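NF-kappa-B inhibitor beta (Mus musculus, PDB 1OY3) inhibits NF-kappa-B by binding it and trapping it in the cytoplasm, through a stack of six ankyrin repeats. Local coordinates at residues C[88-91]-C[92-95]; C[170-173]-C[174-178]; C[207-210]-C[211-215]; C[239-242]-C[243-247]. One frame throughout, in Å; residues are numbered along the deposited sequence.

Contact 1 of 4, residues C[88-91]-C[92-95]; sequences VRAH and TCAC
A90 meets C93 and A94 across the start of helix 91-97, the second helix of the third ankyrin repeat, where its methyl and its carbonyl both face the first turn. A90 holds the N-cap position and is also the centre of an inverse gamma turn, in which H91 N makes a weak bond back to R89 O; the chain thus bends sharply just before the helix starts. T92 takes little part across the contact; it is exposed and touches A58 of helix 58-66. C93 comes back over the cap: its CB lies 3.8 Å from A90 CB, and SG, set beside its own backbone N (chi1 -70°), stays 3.9 Å from the same methyl. A94 N then donates to A90 O at 3.1 Å, and its CB rests 3.6 Å from H91 O. C95 N takes that H91 carbonyl at 3.1 Å, while C95 CB packs beside the same oxygen. The start of the helix is wedged between neighbours: C93 meets V61 of helix 58-66, A90 and A94 touch A85 and L82 of helix 81-85, and H91 and A94 pack on M173 of helix 171-180.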
# COMPACT_ATOMS: atom_id res chain seq x y z
N VAL C 88 6.06 10.59 2.64
CA VAL C 88 7.17 11.28 3.27
C VAL C 88 6.81 12.70 3.68
O VAL C 88 7.70 13.53 3.87
CB VAL C 88 8.39 11.34 2.33
CG1 VAL C 88 8.70 9.94 1.81
CG2 VAL C 88 8.12 12.30 1.19
N ARG C 89 5.52 12.98 3.81
CA ARG C 89 5.08 14.31 4.23
C ARG C 89 5.68 15.45 3.39
O ARG C 89 5.95 16.53 3.92
CB ARG C 89 5.43 14.54 5.70
CG ARG C 89 4.59 13.73 6.68
CD ARG C 89 5.18 13.76 8.09
NE ARG C 89 4.14 13.71 9.13
CZ ARG C 89 3.53 14.79 9.62
NH1 ARG C 89 3.85 16.00 9.18
NH2 ARG C 89 2.60 14.65 10.56
N ALA C 90 5.88 15.20 2.10
CA ALA C 90 6.42 16.22 1.20
C ALA C 90 5.30 17.16 0.78
O ALA C 90 4.89 17.19 -0.39
CB ALA C 90 7.05 15.57 -0.03
N HIS C 91 4.81 17.94 1.74
CA HIS C 91 3.73 18.89 1.52
C HIS C 91 3.90 19.83 0.35
O HIS C 91 2.97 20.00 -0.46
CB HIS C 91 3.51 19.72 2.78
CG HIS C 91 3.23 18.90 4.00
ND1 HIS C 91 2.15 18.05 4.08
CD2 HIS C 91 3.89 18.80 5.18
CE1 HIS C 91 2.16 17.45 5.26
NE2 HIS C 91 3.20 17.89 5.94
N THR C 92 5.07 20.47 0.26
CA THR C 92 5.32 21.41 -0.82
C THR C 92 5.34 20.72 -2.19
O THR C 92 4.87 21.28 -3.18
CB THR C 92 6.64 22.19 -0.58
OG1 THR C 92 7.71 21.27 -0.32
CG2 THR C 92 6.49 23.11 0.61
N CYS C 93 5.85 19.50 -2.26
CA CYS C 93 5.87 18.75 -3.52
C CYS C 93 4.45 18.47 -4.00
O CYS C 93 4.14 18.60 -5.20
CB CYS C 93 6.62 17.44 -3.34
SG CYS C 93 8.40 17.61 -3.11
N ALA C 94 3.59 18.07 -3.07
CA ALA C 94 2.20 17.76 -3.41
C ALA C 94 1.54 19.01 -3.98
O ALA C 94 0.74 18.93 -4.91
CB ALA C 94 1.44 17.28 -2.16
N CYS C 95 1.88 20.15 -3.39
CA CYS C 95 1.34 21.43 -3.79
C CYS C 95 1.71 21.77 -5.24
O CYS C 95 0.88 22.24 -6.03
CB CYS C 95 1.85 22.49 -2.81
SG CYS C 95 1.05 24.06 -2.95

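Contact 2 of 4, residues C[170-173]-C[174-178]; sequences DAEM and VRLLR
This is a local contact within one helix, between E172 and R175 and between M173 and L176 or L177, in the first turns of helix 171-180, the second helix of ankyrin repeat 4. Four backbone bonds tie the turns together, from V174 N to D170 O through L177 N to M173 O. D170 sits at the N-cap, and its carboxylate accepts from M173 N, though the place of OD2 is less certain. On a partly exposed side R175 NE donates to E172 OE2 in a salt bridge of 3.2 Å. The oxygen lies near the guanidinium plane, at its edge, but the donor reaches OE2 from above the carboxylate, 54° out of its plane. The bend of the arginine at chi3 (-80°) folds its end back along the helix, where A171 O lies over one guanidinium face and NH2 comes 4.0 Å from A171 CB. The other carboxylate oxygen, E172 OE1, is 3.3 Å from L176 CD1. M173 SD meets L176 CD2 and M173 CG meets L177 CD1, both at 4.3 Å. A165 of helix 161-167 packs against M173, V174 and L177, and L210 of helix 205-213 lies against A171 and R175.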
# COMPACT_ATOMS: atom_id res chain seq x y z
N ASP C 170 -1.20 12.47 8.48
CA ASP C 170 -0.65 13.72 7.98
C ASP C 170 -1.77 14.73 7.75
O ASP C 170 -2.35 14.82 6.67
CB ASP C 170 0.10 13.42 6.69
CG ASP C 170 0.89 14.60 6.18
OD1 ASP C 170 1.77 14.40 5.33
OD2 ASP C 170 0.61 15.73 6.63
N ALA C 171 -2.08 15.50 8.80
CA ALA C 171 -3.14 16.49 8.76
C ALA C 171 -2.90 17.55 7.69
O ALA C 171 -3.82 17.92 6.96
CB ALA C 171 -3.26 17.15 10.13
N GLU C 172 -1.67 18.04 7.62
CA GLU C 172 -1.33 19.03 6.63
C GLU C 172 -1.59 18.50 5.21
O GLU C 172 -2.15 19.20 4.36
CB GLU C 172 0.14 19.43 6.78
CG GLU C 172 0.35 20.92 6.83
CD GLU C 172 -0.57 21.67 5.88
OE1 GLU C 172 -0.49 21.43 4.66
OE2 GLU C 172 -1.38 22.49 6.37
N MET C 173 -1.19 17.26 4.96
CA MET C 173 -1.40 16.68 3.63
C MET C 173 -2.89 16.46 3.36
O MET C 173 -3.35 16.62 2.23
CB MET C 173 -0.65 15.35 3.46
CG MET C 173 -0.67 14.86 1.99
SD MET C 173 0.28 15.96 0.86
CE MET C 173 1.94 15.27 1.16
N VAL C 174 -3.63 16.08 4.40
CA VAL C 174 -5.07 15.86 4.26
C VAL C 174 -5.71 17.19 3.83
O VAL C 174 -6.57 17.21 2.95
CB VAL C 174 -5.70 15.39 5.59
CG1 VAL C 174 -7.23 15.37 5.49
CG2 VAL C 174 -5.20 14.01 5.94
N ARG C 175 -5.26 18.28 4.43
CA ARG C 175 -5.79 19.60 4.09
C ARG C 175 -5.59 19.94 2.61
O ARG C 175 -6.53 20.38 1.94
CB ARG C 175 -5.17 20.67 5.00
CG ARG C 175 -5.87 20.79 6.35
CD ARG C 175 -5.37 21.97 7.17
NE ARG C 175 -4.12 21.68 7.84
CZ ARG C 175 -4.03 21.32 9.12
NH1 ARG C 175 -5.13 21.22 9.86
NH2 ARG C 175 -2.84 21.05 9.65
N LEU C 176 -4.37 19.73 2.11
CA LEU C 176 -4.06 19.99 0.71
C LEU C 176 -4.92 19.13 -0.21
O LEU C 176 -5.45 19.60 -1.22
CB LEU C 176 -2.58 19.71 0.42
CG LEU C 176 -1.57 20.84 0.64
CD1 LEU C 176 -2.01 21.78 1.75
CD2 LEU C 176 -0.22 20.21 0.95
N LEU C 177 -5.05 17.85 0.13
CA LEU C 177 -5.86 16.95 -0.67
C LEU C 177 -7.33 17.38 -0.65
O LEU C 177 -7.98 17.41 -1.69
CB LEU C 177 -5.71 15.51 -0.15
CG LEU C 177 -4.32 14.92 -0.41
CD1 LEU C 177 -4.28 13.48 0.07
CD2 LEU C 177 -3.98 15.01 -1.90
N ARG C 178 -7.84 17.71 0.53
CA ARG C 178 -9.22 18.15 0.67
C ARG C 178 -9.46 19.34 -0.26
O ARG C 178 -10.31 19.29 -1.15
CB ARG C 178 -9.49 18.57 2.12
CG ARG C 178 -10.83 19.27 2.33
CD ARG C 178 -10.83 20.00 3.65
NE ARG C 178 -9.88 21.10 3.65
CZ ARG C 178 -9.39 21.69 4.74
NH1 ARG C 178 -9.76 21.28 5.94
NH2 ARG C 178 -8.53 22.69 4.63

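Contact 3 of 4, residues C[207-210]-C[211-215]; sequences VLEL and LLKAG
V207, L208, E209 and L210 each give their carbonyl to the N-H four residues on, an alpha-helical ladder closing helix 205-213 of the fifth ankyrin repeat, in which the bond from K213 N to E209 O, 2.7 Å long, is nearly straight at 174°. The side chains pair at the same spacing of four. V207 and L211 lie side by side and point the same way, V207 CG1 touching L211 CD1 at 4.2 Å. L208 and L212 do likewise, L208 CG to L212 CD1 at 3.9 Å. L208 has CG anti to its backbone N, whereas L212 has it beside the N (chi1 -76°); the turn in the latter brings L212 CG back over the L208 carbonyl. Helix 195-201 receives this apolar face, P195 and L196 touching L211, and L196 also touching L208 and L212. Across the stack, L208 and L212 meet L243 of helix 238-246, while L210 leans on R178 of helix 171-180.

The helix ends in a Schellman motif: G215 takes a positive phi of 90°, and its N donates to L212 O at 2.8 Å. A214 N makes the last bond across the two segments, to L210 O, and A214 CB lies 3.5 Å from that oxygen.

E209 and K213 contact through their aliphatic parts, and their charged ends do not touch: E209 OE2 and K213 NZ are 5.0 Å apart, probably a mild electrostatic attraction. Closer in, E209 CG lies 3.7 Å from K213 CG.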
# COMPACT_ATOMS: atom_id res chain seq x y z
N VAL C 207 -7.01 14.50 12.37
CA VAL C 207 -7.26 14.12 10.99
C VAL C 207 -8.72 13.71 10.89
O VAL C 207 -9.42 14.05 9.93
CB VAL C 207 -6.33 12.94 10.56
CG1 VAL C 207 -6.79 12.36 9.22
CG2 VAL C 207 -4.90 13.44 10.45
N LEU C 208 -9.19 12.98 11.90
CA LEU C 208 -10.58 12.54 11.93
C LEU C 208 -11.48 13.77 11.87
O LEU C 208 -12.48 13.80 11.13
CB LEU C 208 -10.86 11.77 13.22
CG LEU C 208 -12.30 11.32 13.49
CD1 LEU C 208 -12.77 10.39 12.37
CD2 LEU C 208 -12.36 10.62 14.85
N GLU C 209 -11.11 14.80 12.62
CA GLU C 209 -11.89 16.04 12.65
C GLU C 209 -11.86 16.76 11.32
O GLU C 209 -12.90 17.21 10.83
CB GLU C 209 -11.39 16.97 13.75
CG GLU C 209 -12.12 18.32 13.76
CD GLU C 209 -11.98 19.04 15.07
OE1 GLU C 209 -10.84 19.34 15.49
OE2 GLU C 209 -13.03 19.32 15.70
N LEU C 210 -10.67 16.89 10.73
CA LEU C 210 -10.56 17.56 9.43
C LEU C 210 -11.53 16.90 8.48
O LEU C 210 -12.34 17.57 7.83
CB LEU C 210 -9.13 17.45 8.86
CG LEU C 210 -8.07 18.38 9.46
CD1 LEU C 210 -6.71 18.10 8.81
CD2 LEU C 210 -8.48 19.83 9.25
N LEU C 211 -11.46 15.57 8.40
CA LEU C 211 -12.36 14.83 7.53
C LEU C 211 -13.81 15.14 7.87
O LEU C 211 -14.62 15.45 6.99
CB LEU C 211 -12.10 13.32 7.68
CG LEU C 211 -10.76 12.85 7.12
CD1 LEU C 211 -10.48 11.41 7.53
CD2 LEU C 211 -10.79 12.99 5.61
N LEU C 212 -14.14 15.06 9.16
CA LEU C 212 -15.51 15.32 9.60
C LEU C 212 -16.03 16.71 9.21
O LEU C 212 -17.08 16.83 8.58
CB LEU C 212 -15.63 15.10 11.11
CG LEU C 212 -15.67 13.61 11.49
CD1 LEU C 212 -15.58 13.45 13.00
CD2 LEU C 212 -16.96 12.97 10.93
N LYS C 213 -15.28 17.75 9.57
CA LYS C 213 -15.71 19.10 9.23
C LYS C 213 -15.89 19.26 7.73
O LYS C 213 -16.77 20.01 7.29
CB LYS C 213 -14.70 20.13 9.77
CG LYS C 213 -14.29 19.87 11.21
CD LYS C 213 -14.28 21.13 12.07
CE LYS C 213 -13.21 22.12 11.66
NZ LYS C 213 -13.15 23.25 12.64
N ALA C 214 -15.09 18.55 6.93
CA ALA C 214 -15.22 18.65 5.47
C ALA C 214 -16.40 17.84 4.93
O ALA C 214 -16.61 17.78 3.71
CB ALA C 214 -13.94 18.23 4.78
N GLY C 215 -17.15 17.20 5.82
CA GLY C 215 -18.32 16.46 5.40
C GLY C 215 -18.20 14.99 5.03
O GLY C 215 -19.03 14.48 4.28

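Contact 4 of 4, residues C[239-242]-C[243-247]; sequences ILAR and LLRAH
A246 N donates to R242 O at 2.7 Å, almost straight at 179°, in the last turn of helix 238-246, the second helix of ankyrin repeat 6. Two residues earlier L244 N donates to L240 O at 3.2 Å. At the C-terminal end H247, the first residue to leave helical angles, donates its backbone N to L243 O at 2.9 Å. The H247 ring adds a weak bond to the same oxygen through ND1, with L243 O in the ring plane at its edge; two groups of H247, one only weakly bonded, share this carbonyl. A241 CB lies near the guanidinium plane of R245, at its edge, but the path of the arginine chain is doubtful, since its CG stands too close to A241 O. R245 NH2 also has a long, weak ion pair with E251. L244 packs against P228 and A232 of helix 228-233, and L240 on L208 of helix 205-213. I239 and L243 are neighbours one turn apart, their side chains crossing at a slant, although the place of L243 CD1 is doubtful. A246 CB rests 3.4 Å from R242 O.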
# COMPACT_ATOMS: atom_id res chain seq x y z
N ILE C 239 -11.18 10.43 22.53
CA ILE C 239 -11.40 11.60 21.70
C ILE C 239 -12.12 11.26 20.40
O ILE C 239 -13.09 11.92 20.03
CB ILE C 239 -10.07 12.28 21.33
CG1 ILE C 239 -9.21 12.48 22.59
CG2 ILE C 239 -10.34 13.62 20.66
CD1 ILE C 239 -9.87 13.31 23.67
N LEU C 240 -11.63 10.23 19.72
CA LEU C 240 -12.18 9.79 18.45
C LEU C 240 -13.69 9.55 18.48
O LEU C 240 -14.40 10.00 17.58
CB LEU C 240 -11.47 8.51 17.99
CG LEU C 240 -9.96 8.67 17.78
CD1 LEU C 240 -9.33 7.32 17.54
CD2 LEU C 240 -9.72 9.60 16.59
N ALA C 241 -14.16 8.86 19.51
CA ALA C 241 -15.58 8.58 19.65
C ALA C 241 -16.34 9.90 19.87
O ALA C 241 -17.37 10.15 19.25
CB ALA C 241 -15.81 7.64 20.81
N ARG C 242 -15.81 10.74 20.76
CA ARG C 242 -16.42 12.03 21.07
C ARG C 242 -16.66 12.82 19.79
O ARG C 242 -17.77 13.27 19.52
CB ARG C 242 -15.51 12.83 22.00
CG ARG C 242 -15.17 12.12 23.32
CD ARG C 242 -14.15 12.92 24.13
NE ARG C 242 -13.74 12.23 25.34
CZ ARG C 242 -12.71 12.61 26.11
NH1 ARG C 242 -12.00 13.68 25.79
NH2 ARG C 242 -12.40 11.91 27.19
N LEU C 243 -15.60 12.97 18.99
CA LEU C 243 -15.68 13.70 17.72
C LEU C 243 -16.81 13.19 16.85
O LEU C 243 -17.72 13.94 16.49
CB LEU C 243 -14.36 13.57 16.94
CG LEU C 243 -13.21 14.51 17.31
CD1 LEU C 243 -12.97 14.49 18.81
CD2 LEU C 243 -11.95 14.08 16.55
N LEU C 244 -16.75 11.91 16.51
CA LEU C 244 -17.77 11.28 15.68
C LEU C 244 -19.15 11.56 16.25
O LEU C 244 -20.08 11.91 15.51
CB LEU C 244 -17.52 9.77 15.59
CG LEU C 244 -16.34 9.38 14.69
CD1 LEU C 244 -15.80 8.01 15.06
CD2 LEU C 244 -16.80 9.42 13.24
N ARG C 245 -19.28 11.43 17.57
CA ARG C 245 -20.54 11.70 18.24
C ARG C 245 -20.94 13.14 17.92
O ARG C 245 -21.99 13.39 17.33
CB ARG C 245 -20.38 11.56 19.76
CG ARG C 245 -19.97 10.19 20.27
CD ARG C 245 -21.11 9.19 20.24
NE ARG C 245 -21.08 8.31 21.41
CZ ARG C 245 -20.04 7.56 21.77
NH1 ARG C 245 -18.93 7.58 21.05
NH2 ARG C 245 -20.11 6.80 22.85
N ALA C 246 -20.07 14.07 18.31
CA ALA C 246 -20.30 15.50 18.11
C ALA C 246 -20.65 15.87 16.67
O ALA C 246 -21.29 16.90 16.44
CB ALA C 246 -19.08 16.29 18.57
N HIS C 247 -20.24 15.05 15.71
CA HIS C 247 -20.54 15.34 14.31
C HIS C 247 -21.70 14.55 13.73
O HIS C 247 -21.78 14.36 12.51
CB HIS C 247 -19.30 15.17 13.44
CG HIS C 247 -18.43 16.38 13.40
ND1 HIS C 247 -17.50 16.67 14.37
CD2 HIS C 247 -18.40 17.43 12.53
CE1 HIS C 247 -16.93 17.83 14.11
NE2 HIS C 247 -17.46 18.31 13.00

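The four contacts lie in, or at the start of, the second helices of ankyrin repeats 3 to 6 and step along the stack: centres of successive contacts are about 10 or 11 Å apart, those of contacts 1 and 4 about 29 Å. Each touches the next. Between contacts 1 and 2, R89 CG lies 3.2 Å from D170 OD1. R178 CD packs on A214 CB at 3.7 Å between contacts 2 and 3, and L212 CB approaches H247 CG at 3.8 Å between contacts 3 and 4. V88 of contact 1 packs on a basic side chain of another protein chain, whereas contacts 2 to 4 touch no other protein chain in the assembly.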